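Local coordinates for beta-gamma-crystallin (Geodia cydonium, PDB 4IAU), which is of uncharacterised function but binds calcium and, as a beta-gamma-crystallin, builds two Greek key domains that meet at an unusual interface, at residues S75-K80 and T87-V92; I40-Q43 and Y47-A50; S55-L60 and H91-G96; L99-S104 and G121-Y126; G141-V144 and A148-V151. All coordinates share one frame; numbering follows the deposited sequence. Where two conformers were deposited one is given.

The five contacts show how a two-domain crystallin is assembled: inside each domain, and then between domains. Contacts 1 and 3 join the two domains, their centres about 7 Å apart, and both draw on the chain around His91 and Val92. Contact 2, within the first domain, lies about 6 Å from contact 3 (centres) and is tied to it by Tyr42 OH and Phe94 O. Contacts 4 and 5 belong to the second domain, with centres about 13 Å apart, and meet where Leu125 packs on Leu149. Calcium is bound in this second domain: Lys90 of contact 1 is a ligand, whereas the side chain of Leu149 in contact 5 stays about 10 Å from the ion.

Contact 1: S75-K80 and T87-V92; sequences SFRPVK and TLYKHV. With CA (calcium ion), chain B.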
# COMPACT_ATOMS: atom_id res chain seq x y z
N SER A 75 -1.18 5.80 -11.47
CA SER A 75 -0.03 5.60 -10.63
C SER A 75 -0.10 4.18 -10.09
O SER A 75 -1.16 3.56 -10.07
CB SER A 75 0.06 6.62 -9.49
OG SER A 75 -1.06 6.59 -8.63
N PHE A 76 1.05 3.67 -9.61
CA PHE A 76 1.09 2.32 -9.06
C PHE A 76 2.41 2.17 -8.35
O PHE A 76 3.40 2.85 -8.65
CB PHE A 76 0.87 1.25 -10.15
CG PHE A 76 1.80 1.31 -11.34
CD1 PHE A 76 1.46 2.10 -12.42
CD2 PHE A 76 2.98 0.59 -11.39
CE1 PHE A 76 2.31 2.14 -13.54
CE2 PHE A 76 3.79 0.65 -12.49
CZ PHE A 76 3.46 1.42 -13.58
N ARG A 77 2.44 1.23 -7.38
CA ARG A 77 3.65 1.08 -6.58
C ARG A 77 3.69 -0.29 -5.93
O ARG A 77 2.64 -0.88 -5.64
CB ARG A 77 3.77 2.18 -5.50
CG ARG A 77 2.55 2.24 -4.57
CD ARG A 77 2.75 3.34 -3.53
NE ARG A 77 1.51 3.60 -2.83
CZ ARG A 77 1.33 4.65 -2.02
NH1 ARG A 77 2.36 5.47 -1.76
NH2 ARG A 77 0.17 4.89 -1.46
N PRO A 78 4.88 -0.79 -5.63
CA PRO A 78 5.01 -2.04 -4.90
C PRO A 78 4.78 -1.80 -3.41
O PRO A 78 4.92 -0.72 -2.87
CB PRO A 78 6.47 -2.45 -5.19
CG PRO A 78 7.20 -1.11 -5.32
CD PRO A 78 6.22 -0.21 -5.99
N VAL A 79 4.45 -2.91 -2.73
CA VAL A 79 4.36 -2.92 -1.30
C VAL A 79 5.70 -3.45 -0.80
O VAL A 79 5.98 -4.65 -0.80
CB VAL A 79 3.19 -3.77 -0.80
CG1 VAL A 79 3.10 -3.72 0.73
CG2 VAL A 79 1.86 -3.31 -1.43
N LYS A 80 6.60 -2.56 -0.40
CA LYS A 80 7.99 -2.94 -0.24
C LYS A 80 8.26 -3.71 1.06
O LYS A 80 9.34 -4.29 1.22
CB LYS A 80 8.94 -1.72 -0.33
CG LYS A 80 8.85 -1.04 -1.69
CD LYS A 80 10.02 -0.07 -1.91
CE LYS A 80 10.02 1.07 -0.92
NZ LYS A 80 8.74 1.80 -0.76
N THR A 87 3.36 -1.79 5.94
CA THR A 87 3.38 -0.45 5.33
C THR A 87 2.09 0.27 5.75
O THR A 87 1.02 -0.32 5.73
CB THR A 87 3.51 -0.50 3.80
OG1 THR A 87 4.74 -1.09 3.46
CG2 THR A 87 3.50 0.87 3.16
N LEU A 88 2.26 1.54 6.14
CA LEU A 88 1.20 2.43 6.55
C LEU A 88 0.92 3.46 5.44
O LEU A 88 1.87 3.86 4.75
CB LEU A 88 1.57 3.16 7.83
CG LEU A 88 2.01 2.24 8.97
CD1 LEU A 88 2.36 3.12 10.18
CD2 LEU A 88 0.95 1.24 9.31
N TYR A 89 -0.31 3.90 5.34
CA TYR A 89 -0.72 4.82 4.28
C TYR A 89 -1.55 5.95 4.85
O TYR A 89 -2.35 5.78 5.79
CB TYR A 89 -1.54 4.07 3.23
CG TYR A 89 -0.80 2.95 2.58
CD1 TYR A 89 -0.04 3.16 1.44
CD2 TYR A 89 -0.83 1.65 3.09
CE1 TYR A 89 0.65 2.11 0.82
CE2 TYR A 89 -0.15 0.62 2.50
CZ TYR A 89 0.61 0.85 1.35
OH TYR A 89 1.28 -0.22 0.80
N LYS A 90 -1.34 7.14 4.28
CA LYS A 90 -2.04 8.34 4.76
C LYS A 90 -3.53 8.27 4.50
O LYS A 90 -4.32 8.75 5.30
CB LYS A 90 -1.46 9.56 4.06
CG LYS A 90 -2.07 10.87 4.51
CD LYS A 90 -1.48 12.08 3.82
CE LYS A 90 -2.06 13.36 4.35
NZ LYS A 90 -1.52 14.53 3.58
N HIS A 91 -3.98 7.69 3.39
CA HIS A 91 -5.39 7.66 3.04
C HIS A 91 -5.95 6.24 3.20
O HIS A 91 -5.19 5.26 3.22
CB HIS A 91 -5.63 8.15 1.64
CG HIS A 91 -5.16 9.51 1.38
ND1 HIS A 91 -5.32 10.54 2.28
CD2 HIS A 91 -4.49 10.00 0.33
CE1 HIS A 91 -4.77 11.63 1.76
NE2 HIS A 91 -4.26 11.35 0.58
N VAL A 92 -7.26 6.19 3.30
CA VAL A 92 -7.94 4.90 3.20
C VAL A 92 -7.56 4.25 1.86
O VAL A 92 -7.10 4.89 0.92
CB VAL A 92 -9.45 5.02 3.32
CG1 VAL A 92 -9.87 5.53 4.70
CG2 VAL A 92 -10.07 5.88 2.20
CA CA B . -5.38 10.06 6.85
O HOH W 1 2.83 0.60 -1.31
O HOH W 2 -4.58 12.27 6.67
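Tyr89 sets its ring beside its own backbone N, with CG anti to the carbonyl carbon (chi1 -60°), while Arg77 differs: its CG is wedged between backbone N and carbonyl carbon (chi1 56°) and the chain then runs extended to NE. The two side chains run past each other in opposite directions. Arg77 NH2 arrives at the ring edge, 3.4 Å from Tyr89 CD1, and the ring in turn puts CE1 over one face of the guanidinium, whose plane is turned 58° from that of the ring. The same NH2 is hydrogen-bonded to Gly96 O, which helps fix the rotation of the group. At the far end of the ring a water molecule lies in the ring plane. Tyr89 OH donates to it at 2.7 Å, and it donates onward to Pro78 O at 2.9 Å. Both methyls of Val79 close over the hydroxyl, CG1 and CG2 each 3.9 Å from Tyr89 OH.

Strands 75-78 and 86-89 belong to different Greek key domains, so this buried cluster is part of the interface between them. A leucine in place of Tyr89 would probably leave the bridging water without its donor and strip the guanidinium face of Arg77 of its cover. One residue beyond Tyr89, the chain turns to the metal: Lys90 O binds calcium at 2.3 Å, next to Gly112 O, Ser114 OG and Asp154 OD1, and a water is a further ligand, 2.4 Å from the calcium ion.

Contact 2: I40-Q43 and Y47-A50; sequences IFYQ and YNDA
The Tyr42 ring carries the backbone of Tyr47 on one face and the amide of Asn48 at its edge. Tyr47 CA sits over that face, 3.8 Å from the ring centroid and 17° off the normal, which makes a CH-pi contact. The Tyr47 ring adds an offset edge-to-face pair: it turns an edge to the face of Tyr42, with planes at 64°, centroids 5.5 Å apart and Tyr47 CD1 3.6 Å from Tyr42 CE1. Asn48 ND2 lies near the plane of the Tyr42 ring, 3.7 Å from CD2, and its amide stands almost perpendicular to it, at 85°. Asn48 OD1 reaches back along the same side chain to 3.5 Å from Tyr42 CB.

Tyr47 and Asn48 have positive phi, and this left-handed turn lays the chain back across strand 38-42. Tyr42 and Tyr47 keep the aromatic spacing of the folded hairpin in crystallin Greek keys, although Asp49 stands where its glycine is usual. An alanine in place of Tyr42 would probably open a gap beneath Tyr47 CA and leave the Tyr47 ring without the face it leans on.

Arg77 makes a cation-pi contact with the Tyr47 ring, whose OH is bound to Glu21. Tyr42 OH is bound to Phe94 O, and the Asn48 amide to Gln44 N and Leu56 O. Polar ends are thus satisfied by neighbours, and cohesion between the segments rests mainly on aromatic and C-H contacts.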
# COMPACT_ATOMS: atom_id res chain seq x y z
N ILE A 40 0.02 -2.12 -5.89
CA ILE A 40 -1.25 -1.41 -5.79
C ILE A 40 -1.29 -0.43 -6.95
O ILE A 40 -0.32 0.28 -7.24
CB ILE A 40 -1.45 -0.67 -4.45
CG1 ILE A 40 -1.03 -1.53 -3.28
CG2 ILE A 40 -2.91 -0.23 -4.32
CD1 ILE A 40 -1.02 -0.89 -1.94
N PHE A 41 -2.44 -0.40 -7.61
CA PHE A 41 -2.74 0.44 -8.77
C PHE A 41 -3.83 1.42 -8.40
O PHE A 41 -4.77 1.05 -7.69
CB PHE A 41 -3.15 -0.40 -9.98
CG PHE A 41 -2.09 -1.45 -10.32
CD1 PHE A 41 -2.10 -2.66 -9.60
CD2 PHE A 41 -1.12 -1.21 -11.29
CE1 PHE A 41 -1.06 -3.54 -9.85
CE2 PHE A 41 -0.09 -2.10 -11.49
CZ PHE A 41 -0.07 -3.25 -10.75
N TYR A 42 -3.73 2.66 -8.93
CA TYR A 42 -4.61 3.72 -8.54
C TYR A 42 -5.13 4.45 -9.77
O TYR A 42 -4.39 4.68 -10.73
CB TYR A 42 -3.88 4.73 -7.66
CG TYR A 42 -3.22 4.12 -6.44
CD1 TYR A 42 -1.96 3.57 -6.52
CD2 TYR A 42 -3.87 4.07 -5.21
CE1 TYR A 42 -1.35 2.99 -5.43
CE2 TYR A 42 -3.27 3.51 -4.08
CZ TYR A 42 -1.98 2.98 -4.19
OH TYR A 42 -1.32 2.45 -3.13
N GLN A 43 -6.38 4.90 -9.67
CA GLN A 43 -7.01 5.63 -10.77
C GLN A 43 -6.43 7.02 -10.98
O GLN A 43 -6.46 7.54 -12.11
CB GLN A 43 -8.53 5.68 -10.47
CG GLN A 43 -9.33 6.38 -11.52
CD GLN A 43 -10.80 6.25 -11.27
OE1 GLN A 43 -11.25 6.25 -10.10
NE2 GLN A 43 -11.57 6.14 -12.32
N TYR A 47 -1.07 8.22 -6.25
CA TYR A 47 -1.65 7.22 -5.36
C TYR A 47 -2.94 7.71 -4.77
O TYR A 47 -3.23 7.56 -3.57
CB TYR A 47 -0.66 6.73 -4.32
CG TYR A 47 0.75 6.55 -4.89
CD1 TYR A 47 0.98 5.73 -5.97
CD2 TYR A 47 1.82 7.29 -4.37
CE1 TYR A 47 2.23 5.60 -6.53
CE2 TYR A 47 3.09 7.16 -4.93
CZ TYR A 47 3.30 6.30 -6.02
OH TYR A 47 4.52 6.10 -6.61
N ASN A 48 -3.83 8.26 -5.61
CA ASN A 48 -5.15 8.69 -5.18
C ASN A 48 -5.10 9.77 -4.13
O ASN A 48 -5.99 9.91 -3.29
CB ASN A 48 -6.06 7.54 -4.77
CG ASN A 48 -6.54 6.74 -5.95
OD1 ASN A 48 -6.42 7.14 -7.11
ND2 ASN A 48 -7.18 5.58 -5.66
N ASP A 49 -4.08 10.65 -4.23
CA ASP A 49 -4.02 11.72 -3.22
C ASP A 49 -5.20 12.67 -3.30
O ASP A 49 -5.74 13.07 -2.28
CB ASP A 49 -2.68 12.48 -3.36
CG ASP A 49 -2.41 13.36 -2.16
OD1 ASP A 49 -2.51 12.86 -1.00
OD2 ASP A 49 -2.10 14.54 -2.37
N ALA A 50 -5.59 13.10 -4.52
CA ALA A 50 -6.62 14.13 -4.63
C ALA A 50 -7.91 13.65 -4.02
O ALA A 50 -8.65 14.45 -3.40
CB ALA A 50 -6.80 14.54 -6.07

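Contact 3: S55-L60 and H91-G96; sequences SLWIKL and HVNFGG
Phe94 presents its carbonyl oxygen to two donors of the first domain, the hydroxyl of Tyr42 and NH2 of Arg77, both hydrogen-bonded to it. Beyond this grip, the end of the Phe94 side chain meets Trp57. The Phe94 edge is turned to the face of the six-membered ring of the indole, an offset edge-to-face pair with planes at 81° and centroids 5.3 Å apart; Phe94 CE2 meets Trp57 CZ3 at 3.6 Å.

One face of the five-membered ring of Trp57 is covered by Asn93. Its CB stands over that ring, 3.5 Å from the centroid and 17° off the normal, and the amide beyond lies nearly flat along the indole, the two planes 16° apart. Asn93 CG comes to 3.3 Å from Trp57 NE1, so the amide is met through its flat surface. Asn93 ND2 is hydrogen-bonded to Gly53 O, which ties the end of the amide to the first domain. Trp57 leaves its strand on the side of Asn93, with CG between backbone N and carbonyl carbon, in the crowded position.

Segment 91-96 is folded tightly, with His91 N bonded to Gly95 O at 2.9 Å. At Gly96 phi is positive, and a side chain would run into His91 CD2. Tyr89, Phe94 and Gly96 together match the aromatic-x4-aromatic-x-glycine signature of the crystallin folded hairpin, here packed through Asn93 and Phe94 against Trp57 of the other domain.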
# COMPACT_ATOMS: atom_id res chain seq x y z
N SER A 55 -10.88 7.29 -4.85
CA SER A 55 -10.95 6.85 -6.23
C SER A 55 -10.69 5.33 -6.30
O SER A 55 -10.46 4.66 -5.30
CB SER A 55 -10.01 7.66 -7.11
OG SER A 55 -10.42 9.00 -7.17
N LEU A 56 -10.75 4.81 -7.53
CA LEU A 56 -10.59 3.38 -7.69
C LEU A 56 -9.14 2.96 -7.45
O LEU A 56 -8.19 3.70 -7.69
CB LEU A 56 -11.04 2.93 -9.09
CG LEU A 56 -12.48 3.27 -9.50
CD1 LEU A 56 -12.71 2.90 -10.92
CD2 LEU A 56 -13.50 2.62 -8.55
N TRP A 57 -9.00 1.74 -6.95
CA TRP A 57 -7.74 1.14 -6.62
C TRP A 57 -7.85 -0.34 -6.70
O TRP A 57 -8.95 -0.90 -6.53
CB TRP A 57 -7.31 1.61 -5.19
CG TRP A 57 -8.27 1.06 -4.17
CD1 TRP A 57 -9.50 1.60 -3.85
CD2 TRP A 57 -8.14 -0.14 -3.41
NE1 TRP A 57 -10.12 0.79 -2.93
CE2 TRP A 57 -9.33 -0.27 -2.64
CE3 TRP A 57 -7.17 -1.12 -3.30
CZ2 TRP A 57 -9.51 -1.35 -1.78
CZ3 TRP A 57 -7.36 -2.20 -2.44
CH2 TRP A 57 -8.53 -2.28 -1.70
N ILE A 58 -6.71 -1.03 -6.85
CA ILE A 58 -6.71 -2.48 -6.79
C ILE A 58 -5.33 -2.94 -6.32
O ILE A 58 -4.32 -2.41 -6.79
CB ILE A 58 -7.13 -3.14 -8.11
CG1 ILE A 58 -7.23 -4.66 -7.94
CG2 ILE A 58 -6.20 -2.77 -9.26
CD1 ILE A 58 -7.95 -5.33 -9.08
N LYS A 59 -5.29 -3.91 -5.42
CA LYS A 59 -4.09 -4.55 -4.96
C LYS A 59 -3.97 -5.91 -5.66
O LYS A 59 -4.93 -6.69 -5.60
CB LYS A 59 -4.10 -4.70 -3.43
CG LYS A 59 -2.85 -5.38 -2.88
CD LYS A 59 -2.68 -5.58 -1.39
CE LYS A 59 -3.21 -6.90 -0.91
NZ LYS A 59 -2.70 -8.14 -1.51
N LEU A 60 -2.84 -6.19 -6.26
CA LEU A 60 -2.61 -7.41 -6.97
C LEU A 60 -1.35 -8.13 -6.50
O LEU A 60 -0.30 -7.56 -6.27
CB LEU A 60 -2.48 -7.13 -8.50
CG LEU A 60 -3.76 -6.57 -9.14
CD1 LEU A 60 -3.47 -6.20 -10.59
CD2 LEU A 60 -4.88 -7.59 -9.05
N HIS A 91 -3.98 7.69 3.39
CA HIS A 91 -5.39 7.66 3.04
C HIS A 91 -5.95 6.24 3.20
O HIS A 91 -5.19 5.26 3.22
CB HIS A 91 -5.63 8.15 1.64
CG HIS A 91 -5.16 9.51 1.38
ND1 HIS A 91 -5.32 10.54 2.28
CD2 HIS A 91 -4.49 10.00 0.33
CE1 HIS A 91 -4.77 11.63 1.76
NE2 HIS A 91 -4.26 11.35 0.58
N VAL A 92 -7.26 6.19 3.30
CA VAL A 92 -7.94 4.90 3.20
C VAL A 92 -7.56 4.25 1.86
O VAL A 92 -7.10 4.89 0.92
CB VAL A 92 -9.45 5.02 3.32
CG1 VAL A 92 -9.87 5.53 4.70
CG2 VAL A 92 -10.07 5.88 2.20
N ASN A 93 -7.75 2.93 1.80
CA ASN A 93 -7.56 2.21 0.54
C ASN A 93 -6.14 2.41 -0.01
O ASN A 93 -5.88 2.47 -1.20
CB ASN A 93 -8.57 2.60 -0.51
CG ASN A 93 -10.00 2.35 -0.04
OD1 ASN A 93 -10.26 1.44 0.74
ND2 ASN A 93 -10.89 3.22 -0.50
N PHE A 94 -5.19 2.50 0.93
CA PHE A 94 -3.77 2.46 0.62
C PHE A 94 -3.35 3.65 -0.21
O PHE A 94 -2.35 3.57 -0.97
CB PHE A 94 -3.33 1.12 0.01
CG PHE A 94 -4.02 -0.00 0.70
CD1 PHE A 94 -3.83 -0.21 2.08
CD2 PHE A 94 -4.91 -0.84 0.05
CE1 PHE A 94 -4.55 -1.17 2.75
CE2 PHE A 94 -5.61 -1.79 0.72
CZ PHE A 94 -5.43 -1.96 2.09
N GLY A 95 -4.03 4.79 -0.08
CA GLY A 95 -3.68 5.94 -0.84
C GLY A 95 -2.69 6.85 -0.15
O GLY A 95 -2.48 6.80 1.04
N GLY A 96 -2.08 7.74 -0.96
CA GLY A 96 -1.26 8.83 -0.43
C GLY A 96 0.08 8.38 0.08
O GLY A 96 0.60 7.30 -0.23

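Contact 4: L99-S104 and G121-Y126; sequences LDLPNS and GQWRLY
Trp123 reaches the turn at Leu101 to Ser104 from a chain that is already constrained just ahead of it. Gly121 takes backbone angles that suit glycine, since a side chain there would press on the carbonyl before it and clash with Trp123 NE1. Gln122 follows and pairs through its backbone with Glu162. At Trp123 the CG lies beside the backbone N, anti to the carbonyl carbon (chi1 -58°), and the indole points its six-membered ring at the loop. CH2 touches Leu101 O at 3.4 Å, and CZ3 meets Asn103 O at 3.4 Å, with that oxygen near the ring plane at the edge. Leu101 comes in across the indole, CB 4.0 Å from Trp123 CH2 and CD2 4.1 Å from Trp123 CZ3. The indole N-H is spent on Gln120 O. The loop is stiffened from within: Ser104 N donates to Asn103 OD1 at 2.8 Å with an N-H...O angle of 160°, in the carbonyl plane but nearly square to the C=O bond, at 91°. Ser104 OG is bound to Arg161 N. Further on, Leu125 touches Thr136, and Tyr126 touches both Ser135 and Ser158.

Strand 123-126 is the middle of a three-stranded antiparallel sheet, between 135-138 and 158-161, while 98-101 is an outer strand of the four-stranded sheet; Trp123 also touches Met159 and Arg161, so it joins the two sheets of the second domain's sandwich.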
# COMPACT_ATOMS: atom_id res chain seq x y z
N LEU A 99 4.59 4.78 4.43
CA LEU A 99 5.69 4.62 5.36
C LEU A 99 5.90 3.14 5.60
O LEU A 99 5.00 2.42 6.04
CB LEU A 99 5.42 5.32 6.69
CG LEU A 99 6.46 5.13 7.76
CD1 LEU A 99 7.77 5.80 7.38
CD2 LEU A 99 5.91 5.64 9.08
N ASP A 100 7.11 2.64 5.30
CA ASP A 100 7.47 1.27 5.52
C ASP A 100 8.00 1.05 6.94
O ASP A 100 8.85 1.80 7.44
CB ASP A 100 8.57 0.84 4.55
CG ASP A 100 8.09 0.73 3.09
OD1 ASP A 100 6.90 0.43 2.88
OD2 ASP A 100 8.92 0.90 2.20
N LEU A 101 7.49 -0.02 7.58
CA LEU A 101 7.89 -0.48 8.89
C LEU A 101 8.45 -1.88 8.79
O LEU A 101 7.72 -2.88 8.92
CB LEU A 101 6.75 -0.49 9.92
CG LEU A 101 6.46 0.83 10.63
CD1 LEU A 101 6.00 1.95 9.70
CD2 LEU A 101 5.46 0.63 11.74
N PRO A 102 9.78 -2.00 8.61
CA PRO A 102 10.40 -3.34 8.76
C PRO A 102 10.43 -3.79 10.22
O PRO A 102 10.54 -4.98 10.47
CB PRO A 102 11.82 -3.09 8.24
CG PRO A 102 12.09 -1.65 8.42
CD PRO A 102 10.78 -1.01 8.18
N ASN A 103 10.37 -2.83 11.13
CA ASN A 103 10.51 -3.10 12.55
C ASN A 103 9.69 -2.02 13.30
O ASN A 103 9.02 -1.18 12.68
CB ASN A 103 11.93 -3.18 13.02
CG ASN A 103 11.98 -4.23 14.18
OD1 ASN A 103 11.33 -4.33 15.27
ND2 ASN A 103 12.77 -5.27 13.84
N SER A 104 9.76 -2.06 14.62
CA SER A 104 9.08 -1.08 15.42
C SER A 104 9.37 0.33 15.01
O SER A 104 10.51 0.63 14.61
CB SER A 104 9.53 -1.25 16.88
OG SER A 104 9.26 -2.57 17.32
N GLY A 121 4.73 -10.33 10.81
CA GLY A 121 4.88 -9.91 12.18
C GLY A 121 3.56 -9.70 12.91
O GLY A 121 2.53 -9.46 12.35
N GLN A 122 3.71 -9.75 14.26
CA GLN A 122 2.67 -9.35 15.16
C GLN A 122 3.06 -7.99 15.74
O GLN A 122 4.20 -7.81 16.12
CB GLN A 122 2.47 -10.34 16.30
CG GLN A 122 2.05 -11.72 15.79
CD GLN A 122 0.62 -11.74 15.31
OE1 GLN A 122 -0.28 -11.07 15.80
NE2 GLN A 122 0.43 -12.48 14.23
N TRP A 123 2.08 -7.08 15.82
CA TRP A 123 2.38 -5.69 16.16
C TRP A 123 1.38 -5.19 17.19
O TRP A 123 0.22 -5.60 17.20
CB TRP A 123 2.28 -4.83 14.90
CG TRP A 123 3.16 -5.23 13.76
CD1 TRP A 123 2.98 -6.29 12.90
CD2 TRP A 123 4.38 -4.59 13.38
NE1 TRP A 123 4.01 -6.34 12.00
CE2 TRP A 123 4.88 -5.30 12.26
CE3 TRP A 123 5.08 -3.49 13.86
CZ2 TRP A 123 6.04 -4.93 11.60
CZ3 TRP A 123 6.24 -3.12 13.19
CH2 TRP A 123 6.71 -3.83 12.07
N ARG A 124 1.84 -4.23 17.98
CA ARG A 124 0.96 -3.49 18.89
C ARG A 124 0.92 -2.04 18.40
O ARG A 124 1.93 -1.42 18.12
CB ARG A 124 1.49 -3.52 20.34
CG ARG A 124 1.41 -4.89 20.94
CD ARG A 124 1.45 -4.84 22.45
NE ARG A 124 0.02 -4.58 22.79
CZ ARG A 124 -0.96 -5.47 22.89
NH1 ARG A 124 -0.79 -6.79 22.73
NH2 ARG A 124 -2.18 -5.00 23.18
N LEU A 125 -0.30 -1.53 18.29
CA LEU A 125 -0.60 -0.24 17.69
C LEU A 125 -1.07 0.72 18.79
O LEU A 125 -2.02 0.40 19.52
CB LEU A 125 -1.70 -0.37 16.65
CG LEU A 125 -1.23 -0.97 15.31
CD1 LEU A 125 -0.79 -2.41 15.40
CD2 LEU A 125 -2.35 -0.82 14.30
N TYR A 126 -0.47 1.90 18.81
CA TYR A 126 -0.66 2.91 19.85
C TYR A 126 -1.07 4.24 19.27
O TYR A 126 -0.62 4.63 18.17
CB TYR A 126 0.64 3.11 20.62
CG TYR A 126 1.20 1.93 21.31
CD1 TYR A 126 1.99 1.03 20.60
CD2 TYR A 126 1.02 1.70 22.68
CE1 TYR A 126 2.53 -0.08 21.25
CE2 TYR A 126 1.56 0.61 23.33
CZ TYR A 126 2.31 -0.29 22.60
OH TYR A 126 2.89 -1.38 23.17

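Contact 5: G141-V144 and A148-V151; sequences GVYV and ALGV
Tyr143 is met by helix 146-149 from its first side-chain atom onward. CB lies 3.7 Å from Leu149 CD2, and CG is a little nearer to that methyl, at 3.6 Å. The same methyl is 3.7 Å from Tyr143 CD2 and stands over the ring, 4.0 Å from the centroid and 29° off the normal, a CH-pi contact displaced toward the root of the ring. Leu149 arrives at about a right angle, its CG beside the backbone N (chi1 -64°) and its CD2 branch doing the touching.

Along its CD1 side the ring meets Ala148, whose O lies obliquely on the same side of the plane as the leucine methyl, 3.6 Å from Tyr143 CD1, and whose CB is 4.1 Å from the same carbon. Ala148 O is also bound to Arg138 NE. Tyr143, Ala148 and Gly150 fit the spacing of the folded-hairpin signature of a crystallin Greek key, with alanine in place of the second aromatic. Gly150 follows the helix in a Schellman motif with positive phi. Further along the ring, CE1 still sees Ala148 O at 3.9 Å, and at the tip Tyr143 OH is hydrogen-bonded to Gly139 O, across the turn that leads into strand 141-143.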
# COMPACT_ATOMS: atom_id res chain seq x y z
N GLY A 141 -2.42 -8.98 7.49
CA GLY A 141 -3.74 -8.71 7.00
C GLY A 141 -3.76 -7.45 6.15
O GLY A 141 -2.79 -6.72 5.98
N VAL A 142 -4.97 -7.23 5.63
CA VAL A 142 -5.30 -6.09 4.75
C VAL A 142 -6.26 -5.20 5.52
O VAL A 142 -7.35 -5.65 5.91
CB VAL A 142 -5.92 -6.61 3.46
CG1 VAL A 142 -6.38 -5.49 2.58
CG2 VAL A 142 -4.93 -7.51 2.73
N TYR A 143 -5.88 -3.96 5.78
CA TYR A 143 -6.64 -3.06 6.66
C TYR A 143 -6.95 -1.77 5.89
O TYR A 143 -6.15 -0.85 5.85
CB TYR A 143 -5.85 -2.81 7.94
CG TYR A 143 -5.48 -4.06 8.66
CD1 TYR A 143 -6.38 -4.74 9.49
CD2 TYR A 143 -4.21 -4.63 8.51
CE1 TYR A 143 -6.04 -5.88 10.13
CE2 TYR A 143 -3.88 -5.77 9.16
CZ TYR A 143 -4.77 -6.42 9.96
OH TYR A 143 -4.45 -7.58 10.64
N VAL A 144 -8.12 -1.72 5.23
CA VAL A 144 -8.40 -0.66 4.31
C VAL A 144 -8.80 0.67 4.97
O VAL A 144 -8.85 1.69 4.28
CB VAL A 144 -9.50 -1.04 3.27
CG1 VAL A 144 -9.09 -2.21 2.43
CG2 VAL A 144 -10.84 -1.25 3.96
N ALA A 148 -10.41 -0.86 11.05
CA ALA A 148 -9.97 -2.22 10.93
C ALA A 148 -8.69 -2.52 11.75
O ALA A 148 -8.50 -3.63 12.23
CB ALA A 148 -9.82 -2.57 9.47
N LEU A 149 -7.79 -1.52 11.89
CA LEU A 149 -6.57 -1.60 12.75
C LEU A 149 -6.82 -1.44 14.23
O LEU A 149 -5.91 -1.75 14.99
CB LEU A 149 -5.54 -0.54 12.42
CG LEU A 149 -4.92 -0.60 11.09
CD1 LEU A 149 -4.15 0.68 10.67
CD2 LEU A 149 -3.95 -1.81 10.95
N GLY A 150 -7.97 -1.07 14.64
CA GLY A 150 -8.26 -0.87 16.06
C GLY A 150 -7.87 0.49 16.50
O GLY A 150 -7.74 0.64 17.69
N VAL A 151 -7.71 1.48 15.60
CA VAL A 151 -7.35 2.83 16.01
C VAL A 151 -8.31 3.82 15.38
O VAL A 151 -8.93 3.56 14.35
CB VAL A 151 -5.89 3.15 15.65
CG1 VAL A 151 -4.95 2.30 16.50
CG2 VAL A 151 -5.59 2.98 14.16